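Local coordinates for CRISPR-associated endonuclease Cas9 (Campylobacter jejuni subsp. jejuni serotype O:2, PDB 5X2H), which is an RNA-guided endonuclease of bacterial adaptive immunity that, in its full-length form, cuts the two target DNA strands with HNH and RuvC-like domains, at residues M270-L281 and L297-L305. Residues are numbered along the deposited sequence; the frame is centred on the assembly and turned at random.
Sequences MFVALTRIINLL and LNALLNEVL. With nucleotides of chain C; nucleotides of chain B.
The ring of Phe271 meets the guide RNA edge-on, its CE2 lying 3.8 Å from C5' of A5 of chain B, while one face carries Thr275 OG1, centred 3.7 Å above the plane. The hydroxyl hydrogen-bonds to Phe271 O, which also accepts the helical Thr275 N from the opposite face of its carbonyl plane. The guanidinium of Arg276 turns one face to the ribose of U6 of chain B, with NH2 hydrogen-bonded to Gly332 O. Asn279 packs against the sugar of DT26 of chain C.

Away from the nucleic acid, the same helix packs on 297-305 through apolar side chains, with no hydrogen bond between the two segments. Leu297 sits as a knob among Leu274, Ile277, Ile278 and Leu281, its CD1 3.6 Å from Ile278 CG1. One turn on, Leu301 fills the hole of Met270, Ala273, Leu274 and Ile277. With CG1 beside its backbone N (chi1 -68°), Ile277 extends CD1 to 3.7 Å from Leu300 CB. Met270, bent at chi2 and chi3, brings CE to 3.8 Å from Leu305 CD2. The segment axes approach to 10.3 Å, with 145° between their N-to-C directions, a roughly antiparallel helical hairpin facing the guide–target heteroduplex in the recognition lobe of Cas9.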
ATOM      1  N   MET A 270     -17.037  -4.157 -30.880  1.00 67.94           N
ATOM      2  CA  MET A 270     -17.522  -3.389 -32.019  1.00 69.23           C
ATOM      3  C   MET A 270     -16.880  -2.007 -32.052  1.00 69.50           C
ATOM      4  O   MET A 270     -16.398  -1.558 -33.098  1.00 72.56           O
ATOM      5  CB  MET A 270     -19.046  -3.280 -31.963  1.00 69.21           C
ATOM      6  CG  MET A 270     -19.670  -2.575 -33.151  1.00 72.64           C
ATOM      7  SD  MET A 270     -19.620  -3.568 -34.653  1.00 81.11           S
ATOM      8  CE  MET A 270     -20.575  -4.995 -34.142  1.00 83.11           C
ATOM      9  N   PHE A 271     -16.842  -1.327 -30.905  1.00 64.67           N
ATOM     10  CA  PHE A 271     -16.306   0.030 -30.867  1.00 62.60           C
ATOM     11  C   PHE A 271     -14.818   0.052 -31.193  1.00 60.87           C
ATOM     12  O   PHE A 271     -14.354   0.901 -31.964  1.00 60.34           O
ATOM     13  CB  PHE A 271     -16.560   0.661 -29.499  1.00 59.65           C
ATOM     14  CG  PHE A 271     -15.885   1.990 -29.312  1.00 56.84           C
ATOM     15  CD1 PHE A 271     -16.333   3.111 -29.989  1.00 55.48           C
ATOM     16  CD2 PHE A 271     -14.803   2.117 -28.456  1.00 55.37           C
ATOM     17  CE1 PHE A 271     -15.711   4.334 -29.820  1.00 54.50           C
ATOM     18  CE2 PHE A 271     -14.178   3.339 -28.283  1.00 54.39           C
ATOM     19  CZ  PHE A 271     -14.633   4.448 -28.966  1.00 54.56           C
ATOM     20  N   VAL A 272     -14.051  -0.873 -30.613  1.00 58.94           N
ATOM     21  CA  VAL A 272     -12.612  -0.894 -30.855  1.00 57.11           C
ATOM     22  C   VAL A 272     -12.323  -1.262 -32.303  1.00 58.60           C
ATOM     23  O   VAL A 272     -11.496  -0.627 -32.967  1.00 58.76           O
ATOM     24  CB  VAL A 272     -11.911  -1.850 -29.874  1.00 56.61           C
ATOM     25  CG1 VAL A 272     -10.460  -2.054 -30.280  1.00 55.56           C
ATOM     26  CG2 VAL A 272     -11.992  -1.301 -28.459  1.00 53.06           C
ATOM     27  N   ALA A 273     -13.006  -2.287 -32.821  1.00 59.95           N
ATOM     28  CA  ALA A 273     -12.811  -2.666 -34.216  1.00 64.20           C
ATOM     29  C   ALA A 273     -13.155  -1.514 -35.154  1.00 64.94           C
ATOM     30  O   ALA A 273     -12.427  -1.250 -36.118  1.00 66.46           O
ATOM     31  CB  ALA A 273     -13.644  -3.903 -34.549  1.00 65.71           C
ATOM     32  N   LEU A 274     -14.256  -0.809 -34.882  1.00 61.83           N
ATOM     33  CA  LEU A 274     -14.595   0.358 -35.691  1.00 67.10           C
ATOM     34  C   LEU A 274     -13.558   1.461 -35.545  1.00 65.58           C
ATOM     35  O   LEU A 274     -13.286   2.183 -36.510  1.00 65.37           O
ATOM     36  CB  LEU A 274     -15.980   0.886 -35.312  1.00 61.40           C
ATOM     37  CG  LEU A 274     -17.179   0.018 -35.700  1.00 63.59           C
ATOM     38  CD1 LEU A 274     -18.458   0.577 -35.101  1.00 62.94           C
ATOM     39  CD2 LEU A 274     -17.291  -0.092 -37.211  1.00 67.40           C
ATOM     40  N   THR A 275     -12.965   1.602 -34.357  1.00 62.94           N
ATOM     41  CA  THR A 275     -11.970   2.648 -34.146  1.00 58.16           C
ATOM     42  C   THR A 275     -10.742   2.421 -35.018  1.00 60.37           C
ATOM     43  O   THR A 275     -10.291   3.331 -35.721  1.00 60.41           O
ATOM     44  CB  THR A 275     -11.581   2.716 -32.671  1.00 54.73           C
ATOM     45  OG1 THR A 275     -12.721   3.107 -31.896  1.00 53.68           O
ATOM     46  CG2 THR A 275     -10.465   3.728 -32.463  1.00 53.58           C
ATOM     47  N   ARG A 276     -10.195   1.202 -35.002  1.00 61.83           N
ATOM     48  CA  ARG A 276      -9.016   0.918 -35.817  1.00 63.80           C
ATOM     49  C   ARG A 276      -9.333   1.029 -37.303  1.00 63.41           C
ATOM     50  O   ARG A 276      -8.549   1.601 -38.069  1.00 63.53           O
ATOM     51  CB  ARG A 276      -8.470  -0.475 -35.497  1.00 66.57           C
ATOM     52  CG  ARG A 276      -8.683  -0.925 -34.065  1.00 67.10           C
ATOM     53  CD  ARG A 276      -7.421  -0.847 -33.227  1.00 66.17           C
ATOM     54  NE  ARG A 276      -6.327  -1.622 -33.806  1.00 68.69           N
ATOM     55  CZ  ARG A 276      -5.146  -1.109 -34.135  1.00 70.63           C
ATOM     56  NH1 ARG A 276      -4.902   0.178 -33.927  1.00 71.89           N
ATOM     57  NH2 ARG A 276      -4.205  -1.882 -34.658  1.00 71.15           N
ATOM     58  N   ILE A 277     -10.478   0.490 -37.728  1.00 64.66           N
ATOM     59  CA  ILE A 277     -10.806   0.454 -39.152  1.00 68.97           C
ATOM     60  C   ILE A 277     -11.052   1.861 -39.681  1.00 69.76           C
ATOM     61  O   ILE A 277     -10.445   2.281 -40.673  1.00 72.21           O
ATOM     62  CB  ILE A 277     -12.016  -0.464 -39.401  1.00 68.05           C
ATOM     63  CG1 ILE A 277     -11.643  -1.923 -39.127  1.00 69.25           C
ATOM     64  CG2 ILE A 277     -12.521  -0.303 -40.826  1.00 76.05           C
ATOM     65  CD1 ILE A 277     -12.814  -2.875 -39.208  1.00 73.42           C
ATOM     66  N   ILE A 278     -11.943   2.612 -39.027  1.00 67.84           N
ATOM     67  CA  ILE A 278     -12.257   3.966 -39.480  1.00 68.05           C
ATOM     68  C   ILE A 278     -11.009   4.838 -39.466  1.00 65.70           C
ATOM     69  O   ILE A 278     -10.758   5.603 -40.406  1.00 64.30           O
ATOM     70  CB  ILE A 278     -13.379   4.573 -38.615  1.00 68.48           C
ATOM     71  CG1 ILE A 278     -14.673   3.778 -38.786  1.00 70.02           C
ATOM     72  CG2 ILE A 278     -13.601   6.033 -38.969  1.00 60.70           C
ATOM     73  CD1 ILE A 278     -15.734   4.125 -37.768  1.00 67.86           C
ATOM     74  N   ASN A 279     -10.201   4.730 -38.407  1.00 64.21           N
ATOM     75  CA  ASN A 279      -8.993   5.544 -38.323  1.00 64.05           C
ATOM     76  C   ASN A 279      -7.968   5.143 -39.375  1.00 68.35           C
ATOM     77  O   ASN A 279      -7.201   5.991 -39.839  1.00 69.22           O
ATOM     78  CB  ASN A 279      -8.388   5.450 -36.923  1.00 58.40           C
ATOM     79  CG  ASN A 279      -9.236   6.148 -35.875  1.00 59.87           C
ATOM     80  OD1 ASN A 279     -10.301   6.685 -36.179  1.00 59.90           O
ATOM     81  ND2 ASN A 279      -8.766   6.143 -34.634  1.00 54.69           N
ATOM     82  N   LEU A 280      -7.937   3.865 -39.765  1.00 70.85           N
ATOM     83  CA  LEU A 280      -7.014   3.450 -40.815  1.00 73.11           C
ATOM     84  C   LEU A 280      -7.462   3.966 -42.175  1.00 74.98           C
ATOM     85  O   LEU A 280      -6.637   4.429 -42.971  1.00 77.63           O
ATOM     86  CB  LEU A 280      -6.883   1.927 -40.840  1.00 74.78           C
ATOM     87  CG  LEU A 280      -5.908   1.385 -41.890  1.00 76.50           C
ATOM     88  CD1 LEU A 280      -4.498   1.892 -41.628  1.00 74.83           C
ATOM     89  CD2 LEU A 280      -5.936  -0.135 -41.935  1.00 77.40           C
ATOM     90  N   LEU A 281      -8.765   3.892 -42.461  1.00 75.33           N
ATOM     91  CA  LEU A 281      -9.276   4.427 -43.719  1.00 76.50           C
ATOM     92  C   LEU A 281      -9.031   5.928 -43.815  1.00 75.78           C
ATOM     93  O   LEU A 281      -8.639   6.436 -44.871  1.00 76.84           O
ATOM     94  CB  LEU A 281     -10.767   4.118 -43.856  1.00 75.36           C
ATOM     95  CG  LEU A 281     -11.184   2.650 -43.754  1.00 74.36           C
ATOM     96  CD1 LEU A 281     -12.698   2.515 -43.842  1.00 73.30           C
ATOM     97  CD2 LEU A 281     -10.505   1.823 -44.832  1.00 79.45           C
ATOM     98  N   LEU A 297     -15.816  -0.263 -45.521  1.00 87.91           N
ATOM     99  CA  LEU A 297     -15.789  -0.415 -44.071  1.00 83.32           C
ATOM    100  C   LEU A 297     -16.479  -1.705 -43.644  1.00 83.40           C
ATOM    101  O   LEU A 297     -15.968  -2.438 -42.791  1.00 80.19           O
ATOM    102  CB  LEU A 297     -16.448   0.797 -43.406  1.00 80.46           C
ATOM    103  CG  LEU A 297     -16.585   0.871 -41.880  1.00 78.55           C
ATOM    104  CD1 LEU A 297     -16.572   2.322 -41.458  1.00 77.35           C
ATOM    105  CD2 LEU A 297     -17.860   0.203 -41.373  1.00 79.29           C
ATOM    106  N   ASN A 298     -17.649  -1.989 -44.226  1.00 85.21           N
ATOM    107  CA  ASN A 298     -18.394  -3.186 -43.849  1.00 87.39           C
ATOM    108  C   ASN A 298     -17.635  -4.457 -44.203  1.00 88.24           C
ATOM    109  O   ASN A 298     -17.813  -5.488 -43.546  1.00 86.62           O
ATOM    110  CB  ASN A 298     -19.771  -3.189 -44.516  1.00 91.13           C
ATOM    111  CG  ASN A 298     -20.715  -2.161 -43.918  1.00 90.34           C
ATOM    112  OD1 ASN A 298     -20.520  -1.703 -42.792  1.00 88.56           O
ATOM    113  ND2 ASN A 298     -21.748  -1.798 -44.671  1.00 91.66           N
ATOM    114  N   ALA A 299     -16.786  -4.406 -45.232  1.00 91.32           N
ATOM    115  CA  ALA A 299     -15.998  -5.577 -45.598  1.00 95.51           C
ATOM    116  C   ALA A 299     -14.967  -5.900 -44.523  1.00 92.97           C
ATOM    117  O   ALA A 299     -14.826  -7.058 -44.112  1.00 94.83           O
ATOM    118  CB  ALA A 299     -15.323  -5.353 -46.951  1.00 91.22           C
ATOM    119  N   LEU A 300     -14.236  -4.886 -44.053  1.00 88.81           N
ATOM    120  CA  LEU A 300     -13.255  -5.112 -42.997  1.00 86.15           C
ATOM    121  C   LEU A 300     -13.932  -5.507 -41.691  1.00 85.65           C
ATOM    122  O   LEU A 300     -13.426  -6.365 -40.957  1.00 86.30           O
ATOM    123  CB  LEU A 300     -12.398  -3.861 -42.801  1.00 85.50           C
ATOM    124  CG  LEU A 300     -11.616  -3.384 -44.026  1.00 91.23           C
ATOM    125  CD1 LEU A 300     -10.919  -2.062 -43.745  1.00 90.14           C
ATOM    126  CD2 LEU A 300     -10.612  -4.435 -44.461  1.00 95.49           C
ATOM    127  N   LEU A 301     -15.082  -4.897 -41.388  1.00 83.45           N
ATOM    128  CA  LEU A 301     -15.794  -5.233 -40.161  1.00 83.86           C
ATOM    129  C   LEU A 301     -16.369  -6.645 -40.222  1.00 86.45           C
ATOM    130  O   LEU A 301     -16.397  -7.353 -39.209  1.00 85.27           O
ATOM    131  CB  LEU A 301     -16.902  -4.212 -39.902  1.00 75.79           C
ATOM    132  CG  LEU A 301     -17.711  -4.387 -38.616  1.00 74.27           C
ATOM    133  CD1 LEU A 301     -16.816  -4.262 -37.394  1.00 71.38           C
ATOM    134  CD2 LEU A 301     -18.852  -3.382 -38.555  1.00 73.60           C
ATOM    135  N   ASN A 302     -16.833  -7.070 -41.401  1.00 88.68           N
ATOM    136  CA  ASN A 302     -17.380  -8.418 -41.534  1.00 94.55           C
ATOM    137  C   ASN A 302     -16.309  -9.482 -41.343  1.00 96.03           C
ATOM    138  O   ASN A 302     -16.618 -10.593 -40.899  1.00 97.42           O
ATOM    139  CB  ASN A 302     -18.056  -8.585 -42.895  1.00102.43           C
ATOM    140  CG  ASN A 302     -19.568  -8.633 -42.794  1.00107.34           C
ATOM    141  OD1 ASN A 302     -20.211  -7.644 -42.438  1.00106.90           O
ATOM    142  ND2 ASN A 302     -20.146  -9.786 -43.116  1.00111.22           N
ATOM    143  N   GLU A 303     -15.054  -9.171 -41.673  1.00 94.88           N
ATOM    144  CA  GLU A 303     -13.974 -10.114 -41.403  1.00 93.41           C
ATOM    145  C   GLU A 303     -13.660 -10.186 -39.915  1.00 89.42           C
ATOM    146  O   GLU A 303     -13.282 -11.251 -39.412  1.00 89.47           O
ATOM    147  CB  GLU A 303     -12.724  -9.729 -42.194  1.00 93.68           C
ATOM    148  N   VAL A 304     -13.813  -9.072 -39.197  1.00 84.53           N
ATOM    149  CA  VAL A 304     -13.626  -9.086 -37.750  1.00 82.89           C
ATOM    150  C   VAL A 304     -14.760  -9.851 -37.077  1.00 85.99           C
ATOM    151  O   VAL A 304     -14.529 -10.695 -36.203  1.00 86.86           O
ATOM    152  CB  VAL A 304     -13.520  -7.649 -37.208  1.00 78.38           C
ATOM    153  CG1 VAL A 304     -13.589  -7.643 -35.691  1.00 71.20           C
ATOM    154  CG2 VAL A 304     -12.234  -6.998 -37.682  1.00 76.42           C
ATOM    155  N   LEU A 305     -16.001  -9.578 -37.485  1.00 87.37           N
ATOM    156  CA  LEU A 305     -17.154 -10.195 -36.838  1.00 89.61           C
ATOM    157  C   LEU A 305     -17.219 -11.701 -37.058  1.00 95.95           C
ATOM    158  O   LEU A 305     -17.922 -12.394 -36.316  1.00 95.84           O
ATOM    159  CB  LEU A 305     -18.445  -9.542 -37.337  1.00 89.98           C
ATOM    160  CG  LEU A 305     -18.727  -8.123 -36.845  1.00 85.88           C
ATOM    161  CD1 LEU A 305     -20.007  -7.590 -37.471  1.00 87.05           C
ATOM    162  CD2 LEU A 305     -18.820  -8.097 -35.328  1.00 81.48           C
TER
ATOM    163  P    DT C  26      -3.879   9.407 -38.620  1.00 70.55           P
ATOM    164  OP1  DT C  26      -3.775   9.705 -40.064  1.00 75.62           O
ATOM    165  OP2  DT C  26      -2.986  10.087 -37.654  1.00 66.97           O
ATOM    166  O5'  DT C  26      -5.379   9.657 -38.132  1.00 70.57           O
ATOM    167  C5'  DT C  26      -6.423   8.823 -38.607  1.00 72.10           C
ATOM    168  C4'  DT C  26      -7.714   9.106 -37.865  1.00 70.85           C
ATOM    169  O4'  DT C  26      -7.614   8.611 -36.510  1.00 69.94           O
ATOM    170  C3'  DT C  26      -8.045  10.578 -37.717  1.00 68.50           C
ATOM    171  O3'  DT C  26      -8.740  11.027 -38.865  1.00 69.02           O
ATOM    172  C2'  DT C  26      -8.935  10.588 -36.479  1.00 66.28           C
ATOM    173  C1'  DT C  26      -8.329   9.464 -35.632  1.00 67.62           C
ATOM    174  N1   DT C  26      -7.396   9.942 -34.570  1.00 65.93           N
ATOM    175  C2   DT C  26      -7.905  10.350 -33.360  1.00 65.10           C
ATOM    176  O2   DT C  26      -9.095  10.354 -33.105  1.00 64.42           O
ATOM    177  N3   DT C  26      -6.963  10.760 -32.452  1.00 64.13           N
ATOM    178  C4   DT C  26      -5.591  10.800 -32.631  1.00 63.72           C
ATOM    179  O4   DT C  26      -4.825  11.189 -31.755  1.00 62.53           O
ATOM    180  C5   DT C  26      -5.125  10.353 -33.922  1.00 65.44           C
ATOM    181  C7   DT C  26      -3.658  10.351 -34.235  1.00 66.12           C
ATOM    182  C6   DT C  26      -6.039   9.949 -34.816  1.00 66.69           C
TER
ATOM    183  P     A B   5     -10.417   4.375 -24.823  1.00 46.82           P
ATOM    184  OP1   A B   5     -11.174   3.391 -24.008  1.00 47.82           O
ATOM    185  OP2   A B   5      -9.370   5.199 -24.176  1.00 51.18           O
ATOM    186  O5'   A B   5      -9.743   3.605 -26.041  1.00 46.68           O
ATOM    187  C5'   A B   5     -10.548   3.019 -27.052  1.00 49.34           C
ATOM    188  C4'   A B   5      -9.739   2.641 -28.266  1.00 49.95           C
ATOM    189  O4'   A B   5      -9.148   3.819 -28.873  1.00 48.97           O
ATOM    190  C3'   A B   5      -8.549   1.733 -28.020  1.00 51.13           C
ATOM    191  O3'   A B   5      -8.915   0.380 -27.826  1.00 53.07           O
ATOM    192  C2'   A B   5      -7.698   1.977 -29.259  1.00 51.60           C
ATOM    193  O2'   A B   5      -8.233   1.293 -30.383  1.00 50.96           O
ATOM    194  C1'   A B   5      -7.911   3.476 -29.468  1.00 51.90           C
ATOM    195  N9    A B   5      -6.833   4.264 -28.842  1.00 52.13           N
ATOM    196  C8    A B   5      -6.870   5.024 -27.698  1.00 50.67           C
ATOM    197  N7    A B   5      -5.724   5.593 -27.409  1.00 50.09           N
ATOM    198  C5    A B   5      -4.876   5.179 -28.428  1.00 51.46           C
ATOM    199  C6    A B   5      -3.522   5.435 -28.701  1.00 52.80           C
ATOM    200  N6    A B   5      -2.744   6.209 -27.940  1.00 53.45           N
ATOM    201  N1    A B   5      -2.984   4.863 -29.800  1.00 54.33           N
ATOM    202  C2    A B   5      -3.759   4.087 -30.566  1.00 54.28           C
ATOM    203  N3    A B   5      -5.043   3.771 -30.414  1.00 52.59           N
ATOM    204  C4    A B   5      -5.547   4.357 -29.315  1.00 52.04           C
ATOM    205  P     U B   6      -8.053  -0.542 -26.836  1.00 51.31           P
ATOM    206  OP1   U B   6      -8.816  -1.793 -26.593  1.00 53.03           O
ATOM    207  OP2   U B   6      -7.630   0.291 -25.683  1.00 47.87           O
ATOM    208  O5'   U B   6      -6.766  -0.910 -27.696  1.00 54.33           O
ATOM    209  C5'   U B   6      -6.906  -1.554 -28.954  1.00 59.68           C
ATOM    210  C4'   U B   6      -5.590  -1.648 -29.681  1.00 64.27           C
ATOM    211  O4'   U B   6      -5.115  -0.319 -30.019  1.00 66.70           O
ATOM    212  C3'   U B   6      -4.440  -2.258 -28.899  1.00 63.66           C
ATOM    213  O3'   U B   6      -4.483  -3.672 -28.864  1.00 66.31           O
ATOM    214  C2'   U B   6      -3.220  -1.696 -29.615  1.00 64.08           C
ATOM    215  O2'   U B   6      -2.976  -2.402 -30.822  1.00 66.51           O
ATOM    216  C1'   U B   6      -3.703  -0.289 -29.971  1.00 65.81           C
ATOM    217  N1    U B   6      -3.281   0.713 -28.968  1.00 64.26           N
ATOM    218  C2    U B   6      -1.983   1.177 -29.049  1.00 66.23           C
ATOM    219  O2    U B   6      -1.195   0.799 -29.899  1.00 68.23           O
ATOM    220  N3    U B   6      -1.641   2.102 -28.094  1.00 64.75           N
ATOM    221  C4    U B   6      -2.450   2.598 -27.092  1.00 63.31           C
ATOM    222  O4    U B   6      -1.996   3.432 -26.309  1.00 65.39           O
ATOM    223  C5    U B   6      -3.778   2.065 -27.077  1.00 61.30           C
ATOM    224  C6    U B   6      -4.139   1.162 -27.993  1.00 61.90           C
TER